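Local coordinates for cyclic di-GMP-binding protein XC_3703 (PDB 5B7W), which binds the second messenger cyclic di-GMP and, as its effector, regulates virulence and biofilm formation, aiding a LysR-type transcriptional regulator when the messenger is absent, at residues A[3-9]-A[153-159]; A[104-108]-A[150-154]; A[22-26]-A[37-41]; A[45-51]-A[90-96]. All coordinates share one frame; numbering follows the deposited sequence.

Interaction 1 (A[3-9]-A[153-159])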
loop_
_atom_site.group_PDB
_atom_site.type_symbol
_atom_site.label_atom_id
_atom_site.label_comp_id
_atom_site.label_asym_id
_atom_site.label_seq_id
_atom_site.Cartn_x
_atom_site.Cartn_y
_atom_site.Cartn_z
ATOM N N SER A 3 -8.170 -22.720 -6.389
ATOM C CA SER A 3 -7.126 -21.877 -5.828
ATOM C C SER A 3 -7.380 -20.421 -6.190
ATOM O O SER A 3 -8.138 -20.107 -7.112
ATOM C CB SER A 3 -5.737 -22.305 -6.315
ATOM O OG SER A 3 -5.581 -22.047 -7.698
ATOM N N PHE A 4 -6.730 -19.536 -5.440
ATOM C CA PHE A 4 -6.737 -18.108 -5.717
ATOM C C PHE A 4 -5.395 -17.540 -5.280
ATOM O O PHE A 4 -4.590 -18.219 -4.638
ATOM C CB PHE A 4 -7.896 -17.397 -5.009
ATOM C CG PHE A 4 -7.763 -17.362 -3.513
ATOM C CD1 PHE A 4 -8.202 -18.424 -2.741
ATOM C CD2 PHE A 4 -7.201 -16.266 -2.879
ATOM C CE1 PHE A 4 -8.080 -18.396 -1.365
ATOM C CE2 PHE A 4 -7.077 -16.232 -1.504
ATOM C CZ PHE A 4 -7.514 -17.299 -0.747
ATOM N N ASP A 5 -5.162 -16.279 -5.627
ATOM C CA ASP A 5 -3.924 -15.592 -5.290
ATOM C C ASP A 5 -4.198 -14.487 -4.281
ATOM O O ASP A 5 -5.126 -13.692 -4.461
ATOM C CB ASP A 5 -3.261 -15.004 -6.538
ATOM C CG ASP A 5 -2.373 -16.003 -7.250
ATOM O OD1 ASP A 5 -2.055 -17.050 -6.650
ATOM O OD2 ASP A 5 -1.990 -15.736 -8.407
ATOM N N VAL A 6 -3.397 -14.449 -3.224
ATOM C CA VAL A 6 -3.361 -13.312 -2.312
ATOM C C VAL A 6 -2.314 -12.343 -2.840
ATOM O O VAL A 6 -1.130 -12.686 -2.931
ATOM C CB VAL A 6 -3.041 -13.750 -0.877
ATOM C CG1 VAL A 6 -3.115 -12.559 0.070
ATOM C CG2 VAL A 6 -3.987 -14.852 -0.433
ATOM N N ILE A 7 -2.747 -11.140 -3.205
ATOM C CA ILE A 7 -1.856 -10.154 -3.797
ATOM C C ILE A 7 -1.896 -8.882 -2.963
ATOM O O ILE A 7 -2.786 -8.671 -2.133
ATOM C CB ILE A 7 -2.214 -9.843 -5.265
ATOM C CG1 ILE A 7 -3.591 -9.180 -5.351
ATOM C CG2 ILE A 7 -2.169 -11.107 -6.106
ATOM C CD1 ILE A 7 -4.008 -8.824 -6.761
ATOM N N SER A 8 -0.901 -8.029 -3.197
ATOM C CA SER A 8 -0.829 -6.697 -2.594
ATOM C C SER A 8 -0.325 -5.768 -3.694
ATOM O O SER A 8 0.884 -5.585 -3.863
ATOM C CB SER A 8 0.073 -6.676 -1.371
ATOM O OG SER A 8 -0.024 -5.429 -0.704
ATOM N N GLU A 9 -1.259 -5.195 -4.446
ATOM C CA GLU A 9 -0.930 -4.416 -5.627
ATOM C C GLU A 9 -1.652 -3.079 -5.595
ATOM O O GLU A 9 -2.724 -2.941 -5.000
ATOM C CB GLU A 9 -1.293 -5.172 -6.910
ATOM C CG GLU A 9 -0.488 -6.440 -7.120
ATOM C CD GLU A 9 -0.826 -7.136 -8.422
ATOM O OE1 GLU A 9 -1.787 -6.708 -9.096
ATOM O OE2 GLU A 9 -0.128 -8.110 -8.773
ATOM N N PRO A 153 -2.140 -4.055 2.684
ATOM C CA PRO A 153 -3.447 -4.284 2.059
ATOM C C PRO A 153 -3.418 -5.549 1.217
ATOM O O PRO A 153 -2.453 -5.818 0.497
ATOM C CB PRO A 153 -3.649 -3.036 1.189
ATOM C CG PRO A 153 -2.671 -2.023 1.721
ATOM C CD PRO A 153 -1.505 -2.820 2.205
ATOM N N LEU A 154 -4.488 -6.331 1.317
ATOM C CA LEU A 154 -4.598 -7.602 0.615
ATOM C C LEU A 154 -5.761 -7.551 -0.364
ATOM O O LEU A 154 -6.856 -7.100 -0.011
ATOM C CB LEU A 154 -4.792 -8.764 1.594
ATOM C CG LEU A 154 -3.672 -9.023 2.604
ATOM C CD1 LEU A 154 -3.988 -10.254 3.441
ATOM C CD2 LEU A 154 -2.334 -9.177 1.897
ATOM N N GLN A 155 -5.516 -8.004 -1.588
ATOM C CA GLN A 155 -6.560 -8.269 -2.565
ATOM C C GLN A 155 -6.476 -9.730 -2.988
ATOM O O GLN A 155 -5.509 -10.434 -2.683
ATOM C CB GLN A 155 -6.443 -7.346 -3.784
ATOM C CG GLN A 155 -6.354 -5.867 -3.445
ATOM C CD GLN A 155 -4.924 -5.395 -3.295
ATOM O OE1 GLN A 155 -4.079 -5.658 -4.153
ATOM N NE2 GLN A 155 -4.641 -4.699 -2.201
ATOM N N PHE A 156 -7.505 -10.189 -3.693
ATOM C CA PHE A 156 -7.608 -11.593 -4.065
ATOM C C PHE A 156 -8.137 -11.696 -5.486
ATOM O O PHE A 156 -9.148 -11.071 -5.821
ATOM C CB PHE A 156 -8.524 -12.349 -3.094
ATOM C CG PHE A 156 -8.263 -12.034 -1.646
ATOM C CD1 PHE A 156 -7.321 -12.750 -0.927
ATOM C CD2 PHE A 156 -8.951 -11.014 -1.008
ATOM C CE1 PHE A 156 -7.076 -12.459 0.401
ATOM C CE2 PHE A 156 -8.709 -10.718 0.317
ATOM C CZ PHE A 156 -7.771 -11.441 1.024
ATOM N N ASP A 157 -7.455 -12.479 -6.316
ATOM C CA ASP A 157 -7.828 -12.626 -7.718
ATOM C C ASP A 157 -7.314 -13.971 -8.222
ATOM O O ASP A 157 -6.861 -14.814 -7.440
ATOM C CB ASP A 157 -7.285 -11.459 -8.552
ATOM C CG ASP A 157 -5.771 -11.487 -8.690
ATOM O OD1 ASP A 157 -5.096 -12.144 -7.868
ATOM O OD2 ASP A 157 -5.252 -10.845 -9.627
ATOM N N ASN A 158 -7.383 -14.162 -9.541
ATOM C CA ASN A 158 -6.857 -15.350 -10.214
ATOM C C ASN A 158 -7.456 -16.629 -9.631
ATOM O O ASN A 158 -6.757 -17.605 -9.351
ATOM C CB ASN A 158 -5.328 -15.378 -10.159
ATOM C CG ASN A 158 -4.724 -16.282 -11.215
ATOM O OD1 ASN A 158 -3.695 -16.920 -10.990
ATOM N ND2 ASN A 158 -5.366 -16.347 -12.377
ATOM N N PHE A 159 -8.774 -16.616 -9.449
ATOM C CA PHE A 159 -9.494 -17.783 -8.951
ATOM C C PHE A 159 -9.522 -18.854 -10.034
ATOM O O PHE A 159 -10.154 -18.674 -11.081
ATOM C CB PHE A 159 -10.908 -17.390 -8.531
ATOM C CG PHE A 159 -10.964 -16.546 -7.287
ATOM C CD1 PHE A 159 -10.579 -15.214 -7.314
ATOM C CD2 PHE A 159 -11.410 -17.083 -6.091
ATOM C CE1 PHE A 159 -10.631 -14.438 -6.171
ATOM C CE2 PHE A 159 -11.466 -16.313 -4.945
ATOM C CZ PHE A 159 -11.077 -14.988 -4.986
HETATM O O HOH W 1 -2.630 -13.208 -9.508
HETATM O O HOH W 2 -2.847 -2.533 -2.443
HETATM O O HOH W 3 -2.486 -9.689 -10.101
#

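Interaction 2 (A[104-108]-A[150-154])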
loop_
_atom_site.group_PDB
_atom_site.type_symbol
_atom_site.label_atom_id
_atom_site.label_comp_id
_atom_site.label_asym_id
_atom_site.label_seq_id
_atom_site.Cartn_x
_atom_site.Cartn_y
_atom_site.Cartn_z
ATOM N N GLN A 104 6.587 -11.347 4.838
ATOM C CA GLN A 104 5.153 -11.247 5.085
ATOM C C GLN A 104 4.406 -12.483 4.598
ATOM O O GLN A 104 3.349 -12.821 5.144
ATOM C CB GLN A 104 4.599 -9.988 4.419
ATOM C CG GLN A 104 5.267 -8.695 4.877
ATOM C CD GLN A 104 6.488 -8.330 4.048
ATOM O OE1 GLN A 104 6.381 -8.051 2.860
ATOM N NE2 GLN A 104 7.653 -8.327 4.677
ATOM N N ALA A 105 4.934 -13.166 3.578
ATOM C CA ALA A 105 4.273 -14.360 3.058
ATOM C C ALA A 105 4.268 -15.480 4.091
ATOM O O ALA A 105 3.223 -16.076 4.371
ATOM C CB ALA A 105 4.952 -14.818 1.766
ATOM N N LYS A 106 5.434 -15.780 4.671
ATOM C CA LYS A 106 5.499 -16.777 5.735
ATOM C C LYS A 106 4.627 -16.391 6.920
ATOM O O LYS A 106 4.039 -17.266 7.569
ATOM C CB LYS A 106 6.938 -16.964 6.198
ATOM C CG LYS A 106 7.871 -17.492 5.142
ATOM C CD LYS A 106 9.291 -17.146 5.507
ATOM C CE LYS A 106 10.264 -17.922 4.661
ATOM N NZ LYS A 106 11.600 -18.008 5.300
ATOM N N GLN A 107 4.561 -15.097 7.243
ATOM C CA GLN A 107 3.560 -14.656 8.203
ATOM C C GLN A 107 2.164 -15.003 7.714
ATOM O O GLN A 107 1.326 -15.460 8.499
ATOM C CB GLN A 107 3.690 -13.157 8.476
ATOM C CG GLN A 107 5.062 -12.767 9.003
ATOM C CD GLN A 107 5.156 -11.297 9.360
ATOM O OE1 GLN A 107 4.141 -10.611 9.430
ATOM N NE2 GLN A 107 6.377 -10.803 9.571
ATOM N N LEU A 108 1.903 -14.842 6.412
ATOM C CA LEU A 108 0.560 -15.143 5.932
ATOM C C LEU A 108 0.255 -16.629 6.041
ATOM O O LEU A 108 -0.885 -17.008 6.329
ATOM C CB LEU A 108 0.342 -14.636 4.509
ATOM C CG LEU A 108 0.060 -13.137 4.438
ATOM C CD1 LEU A 108 -0.272 -12.709 3.004
ATOM C CD2 LEU A 108 -1.067 -12.804 5.395
ATOM N N PHE A 150 -2.601 -7.059 9.666
ATOM C CA PHE A 150 -1.503 -7.188 8.720
ATOM C C PHE A 150 -1.018 -5.816 8.272
ATOM O O PHE A 150 -1.813 -4.883 8.117
ATOM C CB PHE A 150 -1.929 -8.015 7.505
ATOM C CG PHE A 150 -0.786 -8.645 6.773
ATOM C CD1 PHE A 150 0.072 -9.512 7.428
ATOM C CD2 PHE A 150 -0.573 -8.383 5.431
ATOM C CE1 PHE A 150 1.125 -10.097 6.763
ATOM C CE2 PHE A 150 0.479 -8.969 4.759
ATOM C CZ PHE A 150 1.327 -9.828 5.426
ATOM N N GLU A 151 0.293 -5.710 8.060
ATOM C CA GLU A 151 0.946 -4.474 7.647
ATOM C C GLU A 151 0.797 -4.192 6.158
ATOM O O GLU A 151 1.465 -3.289 5.642
ATOM C CB GLU A 151 2.433 -4.524 8.014
ATOM C CG GLU A 151 3.183 -5.691 7.391
ATOM C CD GLU A 151 4.632 -5.754 7.828
ATOM O OE1 GLU A 151 4.982 -6.676 8.596
ATOM O OE2 GLU A 151 5.421 -4.882 7.407
ATOM N N LEU A 152 -0.055 -4.942 5.457
ATOM C CA LEU A 152 -0.233 -4.772 4.025
ATOM C C LEU A 152 -1.697 -4.892 3.617
ATOM O O LEU A 152 -2.420 -5.759 4.129
ATOM C CB LEU A 152 0.566 -5.797 3.209
ATOM C CG LEU A 152 1.950 -5.424 2.674
ATOM C CD1 LEU A 152 3.031 -5.672 3.704
ATOM C CD2 LEU A 152 2.270 -6.173 1.383
ATOM N N PRO A 153 -2.140 -4.055 2.684
ATOM C CA PRO A 153 -3.447 -4.284 2.059
ATOM C C PRO A 153 -3.418 -5.549 1.217
ATOM O O PRO A 153 -2.453 -5.818 0.497
ATOM C CB PRO A 153 -3.649 -3.036 1.189
ATOM C CG PRO A 153 -2.671 -2.023 1.721
ATOM C CD PRO A 153 -1.505 -2.820 2.205
ATOM N N LEU A 154 -4.488 -6.331 1.317
ATOM C CA LEU A 154 -4.598 -7.602 0.615
ATOM C C LEU A 154 -5.761 -7.551 -0.364
ATOM O O LEU A 154 -6.856 -7.100 -0.011
ATOM C CB LEU A 154 -4.792 -8.764 1.594
ATOM C CG LEU A 154 -3.672 -9.023 2.604
ATOM C CD1 LEU A 154 -3.988 -10.254 3.441
ATOM C CD2 LEU A 154 -2.334 -9.177 1.897
#

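Interaction 3 (A[22-26]-A[37-41])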
loop_
_atom_site.group_PDB
_atom_site.type_symbol
_atom_site.label_atom_id
_atom_site.label_comp_id
_atom_site.label_asym_id
_atom_site.label_seq_id
_atom_site.Cartn_x
_atom_site.Cartn_y
_atom_site.Cartn_z
ATOM N N ALA A 22 -2.646 15.513 -5.813
ATOM C CA ALA A 22 -2.045 16.084 -4.611
ATOM C C ALA A 22 -1.238 17.334 -4.939
ATOM O O ALA A 22 -1.272 18.317 -4.190
ATOM C CB ALA A 22 -1.170 15.044 -3.911
ATOM N N ASN A 23 -0.500 17.314 -6.053
ATOM C CA ASN A 23 0.214 18.512 -6.482
ATOM C C ASN A 23 -0.756 19.614 -6.887
ATOM O O ASN A 23 -0.537 20.790 -6.570
ATOM C CB ASN A 23 1.161 18.175 -7.634
ATOM C CG ASN A 23 2.446 17.529 -7.159
ATOM O OD1 ASN A 23 3.066 17.989 -6.200
ATOM N ND2 ASN A 23 2.849 16.451 -7.821
ATOM N N ARG A 24 -1.835 19.253 -7.586
ATOM C CA ARG A 24 -2.860 20.235 -7.926
ATOM C C ARG A 24 -3.506 20.809 -6.672
ATOM O O ARG A 24 -3.836 22.001 -6.624
ATOM C CB ARG A 24 -3.918 19.598 -8.827
ATOM C CG ARG A 24 -3.574 19.613 -10.307
ATOM C CD ARG A 24 -4.237 20.786 -11.010
ATOM N NE ARG A 24 -5.691 20.645 -11.050
ATOM C CZ ARG A 24 -6.357 20.048 -12.034
ATOM N NH1 ARG A 24 -5.701 19.537 -13.067
ATOM N NH2 ARG A 24 -7.679 19.965 -11.987
ATOM N N GLU A 25 -3.684 19.979 -5.642
ATOM C CA GLU A 25 -4.332 20.447 -4.422
ATOM C C GLU A 25 -3.446 21.427 -3.664
ATOM O O GLU A 25 -3.947 22.370 -3.041
ATOM C CB GLU A 25 -4.702 19.253 -3.542
ATOM C CG GLU A 25 -5.785 19.543 -2.522
ATOM C CD GLU A 25 -6.514 18.288 -2.082
ATOM O OE1 GLU A 25 -6.191 17.759 -0.999
ATOM O OE2 GLU A 25 -7.407 17.828 -2.825
ATOM N N LEU A 26 -2.126 21.223 -3.707
ATOM C CA LEU A 26 -1.212 22.163 -3.066
ATOM C C LEU A 26 -1.270 23.535 -3.717
ATOM O O LEU A 26 -1.128 24.555 -3.033
ATOM C CB LEU A 26 0.219 21.628 -3.113
ATOM C CG LEU A 26 0.646 20.660 -2.014
ATOM C CD1 LEU A 26 2.117 20.330 -2.181
ATOM C CD2 LEU A 26 0.374 21.261 -0.647
ATOM N N ALA A 37 6.944 23.469 -2.615
ATOM C CA ALA A 37 6.581 22.159 -2.097
ATOM C C ALA A 37 6.017 21.330 -3.240
ATOM O O ALA A 37 5.397 21.865 -4.162
ATOM C CB ALA A 37 5.566 22.262 -0.953
ATOM N N LYS A 38 6.231 20.017 -3.171
ATOM C CA LYS A 38 5.859 19.156 -4.284
ATOM C C LYS A 38 5.842 17.700 -3.844
ATOM O O LYS A 38 6.548 17.309 -2.910
ATOM C CB LYS A 38 6.826 19.334 -5.461
ATOM C CG LYS A 38 8.290 19.214 -5.062
ATOM C CD LYS A 38 9.226 19.526 -6.219
ATOM C CE LYS A 38 9.654 18.259 -6.941
ATOM N NZ LYS A 38 10.766 18.514 -7.897
ATOM N N PHE A 39 5.019 16.910 -4.530
ATOM C CA PHE A 39 5.078 15.455 -4.486
ATOM C C PHE A 39 5.691 14.963 -5.788
ATOM O O PHE A 39 5.304 15.420 -6.869
ATOM C CB PHE A 39 3.690 14.828 -4.322
ATOM C CG PHE A 39 2.914 15.330 -3.139
ATOM C CD1 PHE A 39 2.124 16.463 -3.243
ATOM C CD2 PHE A 39 2.937 14.643 -1.937
ATOM C CE1 PHE A 39 1.392 16.915 -2.164
ATOM C CE2 PHE A 39 2.204 15.091 -0.854
ATOM C CZ PHE A 39 1.431 16.228 -0.970
ATOM N N GLU A 40 6.634 14.029 -5.692
ATOM C CA GLU A 40 7.248 13.430 -6.872
ATOM C C GLU A 40 7.124 11.918 -6.779
ATOM O O GLU A 40 7.654 11.307 -5.846
ATOM C CB GLU A 40 8.717 13.833 -7.010
ATOM C CG GLU A 40 9.373 13.282 -8.267
ATOM C CD GLU A 40 10.835 12.939 -8.068
ATOM O OE1 GLU A 40 11.310 13.002 -6.915
ATOM O OE2 GLU A 40 11.505 12.598 -9.064
ATOM N N LEU A 41 6.429 11.321 -7.744
ATOM C CA LEU A 41 6.337 9.870 -7.833
ATOM C C LEU A 41 7.565 9.336 -8.562
ATOM O O LEU A 41 7.852 9.749 -9.691
ATOM C CB LEU A 41 5.057 9.454 -8.553
ATOM C CG LEU A 41 4.857 7.946 -8.693
ATOM C CD1 LEU A 41 4.848 7.287 -7.323
ATOM C CD2 LEU A 41 3.574 7.643 -9.450
#

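Interaction 4 (A[45-51]-A[90-96])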
loop_
_atom_site.group_PDB
_atom_site.type_symbol
_atom_site.label_atom_id
_atom_site.label_comp_id
_atom_site.label_asym_id
_atom_site.label_seq_id
_atom_site.Cartn_x
_atom_site.Cartn_y
_atom_site.Cartn_z
ATOM N N LYS A 45 6.997 3.709 -7.354
ATOM C CA LYS A 45 7.159 3.054 -6.061
ATOM C C LYS A 45 7.363 4.033 -4.916
ATOM O O LYS A 45 6.860 3.795 -3.815
ATOM C CB LYS A 45 8.347 2.076 -6.108
ATOM C CG LYS A 45 8.257 1.021 -7.196
ATOM C CD LYS A 45 9.555 0.238 -7.311
ATOM C CE LYS A 45 9.409 -0.942 -8.260
ATOM N NZ LYS A 45 8.022 -1.481 -8.274
ATOM N N VAL A 46 8.089 5.124 -5.143
ATOM C CA VAL A 46 8.479 6.051 -4.090
ATOM C C VAL A 46 7.822 7.398 -4.351
ATOM O O VAL A 46 7.881 7.917 -5.471
ATOM C CB VAL A 46 10.011 6.197 -4.008
ATOM C CG1 VAL A 46 10.392 7.304 -3.036
ATOM C CG2 VAL A 46 10.645 4.877 -3.599
ATOM N N ILE A 47 7.197 7.957 -3.319
ATOM C CA ILE A 47 6.647 9.306 -3.356
ATOM C C ILE A 47 7.536 10.179 -2.481
ATOM O O ILE A 47 7.605 9.985 -1.261
ATOM C CB ILE A 47 5.189 9.351 -2.879
ATOM C CG1 ILE A 47 4.302 8.493 -3.782
ATOM C CG2 ILE A 47 4.688 10.787 -2.846
ATOM C CD1 ILE A 47 2.847 8.488 -3.370
ATOM N N ASN A 48 8.219 11.137 -3.099
ATOM C CA ASN A 48 9.091 12.052 -2.375
ATOM C C ASN A 48 8.319 13.319 -2.029
ATOM O O ASN A 48 7.821 14.013 -2.923
ATOM C CB ASN A 48 10.336 12.382 -3.199
ATOM C CG ASN A 48 11.343 11.250 -3.207
ATOM O OD1 ASN A 48 11.731 10.742 -2.155
ATOM N ND2 ASN A 48 11.772 10.846 -4.397
ATOM N N GLN A 49 8.210 13.608 -0.737
ATOM C CA GLN A 49 7.604 14.838 -0.252
ATOM C C GLN A 49 8.703 15.815 0.137
ATOM O O GLN A 49 9.702 15.427 0.748
ATOM C CB GLN A 49 6.693 14.572 0.949
ATOM C CG GLN A 49 5.790 13.358 0.800
ATOM C CD GLN A 49 4.789 13.238 1.935
ATOM O OE1 GLN A 49 3.582 13.374 1.731
ATOM N NE2 GLN A 49 5.287 12.987 3.139
ATOM N N SER A 50 8.518 17.083 -0.222
ATOM C CA SER A 50 9.500 18.116 0.078
ATOM C C SER A 50 8.784 19.422 0.369
ATOM O O SER A 50 7.887 19.825 -0.379
ATOM C CB SER A 50 10.489 18.297 -1.080
ATOM O OG SER A 50 9.819 18.666 -2.271
ATOM N N ALA A 51 9.178 20.083 1.455
ATOM C CA ALA A 51 8.590 21.334 1.865
ATOM C C ALA A 51 9.620 22.110 2.670
ATOM O O ALA A 51 10.659 21.541 3.055
ATOM C CB ALA A 51 7.313 21.118 2.691
ATOM N N ALA A 90 12.702 20.471 4.275
ATOM C CA ALA A 90 12.387 19.139 4.771
ATOM C C ALA A 90 12.023 18.223 3.611
ATOM O O ALA A 90 11.374 18.650 2.651
ATOM C CB ALA A 90 11.235 19.185 5.779
ATOM N N ARG A 91 12.448 16.964 3.704
ATOM C CA ARG A 91 12.149 15.962 2.693
ATOM C C ARG A 91 11.820 14.642 3.376
ATOM O O ARG A 91 12.363 14.325 4.439
ATOM C CB ARG A 91 13.318 15.766 1.715
ATOM C CG ARG A 91 13.684 17.008 0.916
ATOM C CD ARG A 91 14.794 16.718 -0.080
ATOM N NE ARG A 91 15.151 17.900 -0.859
ATOM C CZ ARG A 91 14.554 18.258 -1.992
ATOM N NH1 ARG A 91 13.564 17.525 -2.481
ATOM N NH2 ARG A 91 14.946 19.350 -2.635
ATOM N N GLN A 92 10.928 13.873 2.756
ATOM C CA GLN A 92 10.533 12.582 3.303
ATOM C C GLN A 92 10.195 11.631 2.166
ATOM O O GLN A 92 9.484 12.004 1.230
ATOM C CB GLN A 92 9.334 12.720 4.249
ATOM C CG GLN A 92 8.992 11.438 4.991
ATOM C CD GLN A 92 7.753 11.574 5.849
ATOM O OE1 GLN A 92 6.883 12.402 5.577
ATOM N NE2 GLN A 92 7.667 10.764 6.898
ATOM N N LYS A 93 10.704 10.408 2.262
ATOM C CA LYS A 93 10.464 9.366 1.275
ATOM C C LYS A 93 9.345 8.453 1.760
ATOM O O LYS A 93 9.416 7.911 2.869
ATOM C CB LYS A 93 11.742 8.562 1.024
ATOM C CG LYS A 93 11.526 7.214 0.365
ATOM C CD LYS A 93 12.852 6.515 0.119
ATOM C CE LYS A 93 12.652 5.157 -0.531
ATOM N NZ LYS A 93 13.945 4.541 -0.940
ATOM N N VAL A 94 8.314 8.293 0.936
ATOM C CA VAL A 94 7.182 7.424 1.239
ATOM C C VAL A 94 7.195 6.290 0.223
ATOM O O VAL A 94 7.006 6.516 -0.978
ATOM C CB VAL A 94 5.850 8.184 1.206
ATOM C CG1 VAL A 94 4.715 7.283 1.677
ATOM C CG2 VAL A 94 5.933 9.438 2.061
ATOM N N THR A 95 7.420 5.070 0.702
ATOM C CA THR A 95 7.448 3.894 -0.157
ATOM C C THR A 95 6.037 3.336 -0.294
ATOM O O THR A 95 5.401 2.990 0.707
ATOM C CB THR A 95 8.390 2.828 0.403
ATOM O OG1 THR A 95 9.736 3.320 0.393
ATOM C CG2 THR A 95 8.313 1.555 -0.432
ATOM N N VAL A 96 5.549 3.258 -1.530
ATOM C CA VAL A 96 4.271 2.617 -1.810
ATOM C C VAL A 96 4.512 1.117 -1.908
ATOM O O VAL A 96 4.876 0.603 -2.971
ATOM C CB VAL A 96 3.629 3.173 -3.095
ATOM C CG1 VAL A 96 2.263 2.543 -3.322
ATOM C CG2 VAL A 96 3.514 4.688 -3.014
#

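Interaction 1 (A[3-9]-A[153-159])
With chi1 at 68°, Phe-4 sets its CG between the backbone N and the carbonyl carbon, and its side chain lies beside those of Phe-156 and Phe-159 in an aromatic cluster. Phe-159 offers a ring face to Phe-4 CB, which sits over its centre, 3.7 Å from CD2 of Phe-159. The rings of Phe-4 and Phe-159 are nearly parallel but barely overlap; Phe-156 lies obliquely to Phe-4, its CD1 3.5 Å from CE2 of Phe-4. The cluster rests on an antiparallel pairing of the first strand with the last, which completes the RRM-like sheet of domain I; helix 135-146 covers the Phe-4, Val-6 and Phe-156 face. The backbones of Asp-5 and Asp-157 form a hydrogen-bonded antiparallel pair, and Ile-7 N reaches Gln-155 O at 2.9 Å in an almost straight bond (176°). On the other face, one water donates to both Asp-5 OD2 and Asp-157 OD1, and Arg-129 forms a salt bridge with Asp-5. Past the strand, Ser-8 OG donates to Pro-153 O (2.7 Å), and a turn at chi2 bends the Gln-155 chain so that its amide reaches Glu-9, where a lone pair of OE1 receives Glu-9 N at 2.9 Å.

Interaction 2 (A[104-108]-A[150-154])
The loop that leads from helix 135-146 into the last strand of domain I meets helix 102-114 here, and Phe-150 has the largest share of the contact. Its CG stands anti to the backbone N (chi1 -157°), which carries the ring across to the helix, where its CZ rim meets Gln-104 and one face meets Leu-108, one helical turn farther on. Leu-108 lies across the ring at about a right angle. Its CD2 covers that face, displaced from the centre toward the rim and 3.9 Å from the ring centroid, and its CG comes 3.7 Å from Phe-150 CZ. Gln-104 approaches obliquely, with CB only 3.4 Å from Phe-150 CZ. This is the helix side of the RRM-like domain, where two helices pack on one side of a four-stranded antiparallel sheet; Leu-108 also touches Val-6 of the sheet and Leu-145 of the companion helix. Farther along the loop, Leu-152 CD1 rests 3.9 Å from Gln-104 CG. The Gln-104 chain bends at chi2 (89°), so that its aliphatic part faces the loop while its amide NE2 donates to Glu-101 OE2. Leu-154 adds a looser touch, its CD2 4.2 Å from Leu-108 CD1. At the more exposed margin the Gln-107 amide plane stands almost perpendicular to the Phe-150 ring, with OE1 4.1 Å from Phe-150 CE1.

Interaction 3 (A[22-26]-A[37-41])
Asn-23 and Phe-39 meet through a pair of hydrogen bonds in which one side-chain amide serves both polar atoms of a single strand residue. Phe-39 N donates to a lone pair of Asn-23 OD1 at 2.8 Å, and the bond is nearly straight (176°). Asn-23 ND2 returns a bond to Phe-39 O, also 2.8 Å long, with the acceptor lying in the amide plane. Two bonds to the same group fix the rotation of the amide and satisfy the outward-facing backbone of an edge strand, whose other side pairs with strand 46-51. The apolar contacts surround the Phe-39 ring. Chi1 of Phe-39 (-55°) sets CG beside the backbone N and directs the ring toward the helix, where Met-60 of helix 54-70 also touches it. Ala-22 CB covers one face, offset toward the rim and 3.6 Å from Phe-39 CE1. Leu-26 crosses the ring at about a right angle, placing CD1 3.5 Å from the same CE1, and this methyl also lies 4.1 Å from Ala-37 CB. Asn-23 OD1 sits near the ring plane at its edge. The helical segment 22-26 runs nearly antiparallel to 38-41 (169°); helix 12-26 is one of the two that pack on one side of the four-stranded antiparallel sheet of the RRM-like domain II.

Interaction 4 (A[45-51]-A[90-96])
Strands 46-51 and 90-96 run antiparallel at 159°, their axes 4.6 Å apart, with seven backbone hydrogen bonds between Lys-45 and Ala-51 on one side and Ala-90 and Val-96 on the other. They are the two central strands of the four-stranded sheet in the RRM-like domain II, and a classic beta bulge at Lys-45 and Val-46, opposite Glu-42, marks the start of the first. Ile-47 N to Val-94 O is nearly straight at 2.8 Å. On the face that meets the helices stand Ile-47, Gln-49, Gln-92 and Val-94. Ile-47 CD1 touches Val-96 CG2 at 3.9 Å, and Leu-15 of helix 12-26 packs against both residues. Gln-49 and Gln-92 extend side by side, amide planes 37° apart; these buried amides have partners beyond the pair, Gln-49 NE2 donating to Thr-61 OG1 and Gln-92 NE2 to Gly-81 O. The opposite face is more polar and more exposed. There Lys-93, its CG anti to the backbone N (chi1 162°), stretches its aliphatic chain over Val-46, bringing CG 3.6 Å from Val-46 CG1 and CE 3.7 Å from CG2. Farther along, the extended Arg-91 runs past Ser-50, with NH1 3.5 Å from Ser-50 CB.

In the fold
The four contacts fall into two groups, one in each RRM-like domain. Interactions 1 and 2, centres about 11 Å apart, belong to domain I, share Pro-153 and Leu-154 and touch where Val-6 meets Leu-108. Interactions 3 and 4 lie in domain II, also about 11 Å apart, joined through neighbouring strands 38-42 and 46-51. Between the groups, centres lie about 23 to 31 Å apart. Along the chain interaction 3 closes before interaction 4 opens, and 4 before 2, with 3 and 4 inside the loop closed by interaction 1; interactions 1 and 2 end together. Domain II is thus inserted after the first strand of domain I, whose remainder follows and ends in the strand pairing with the first.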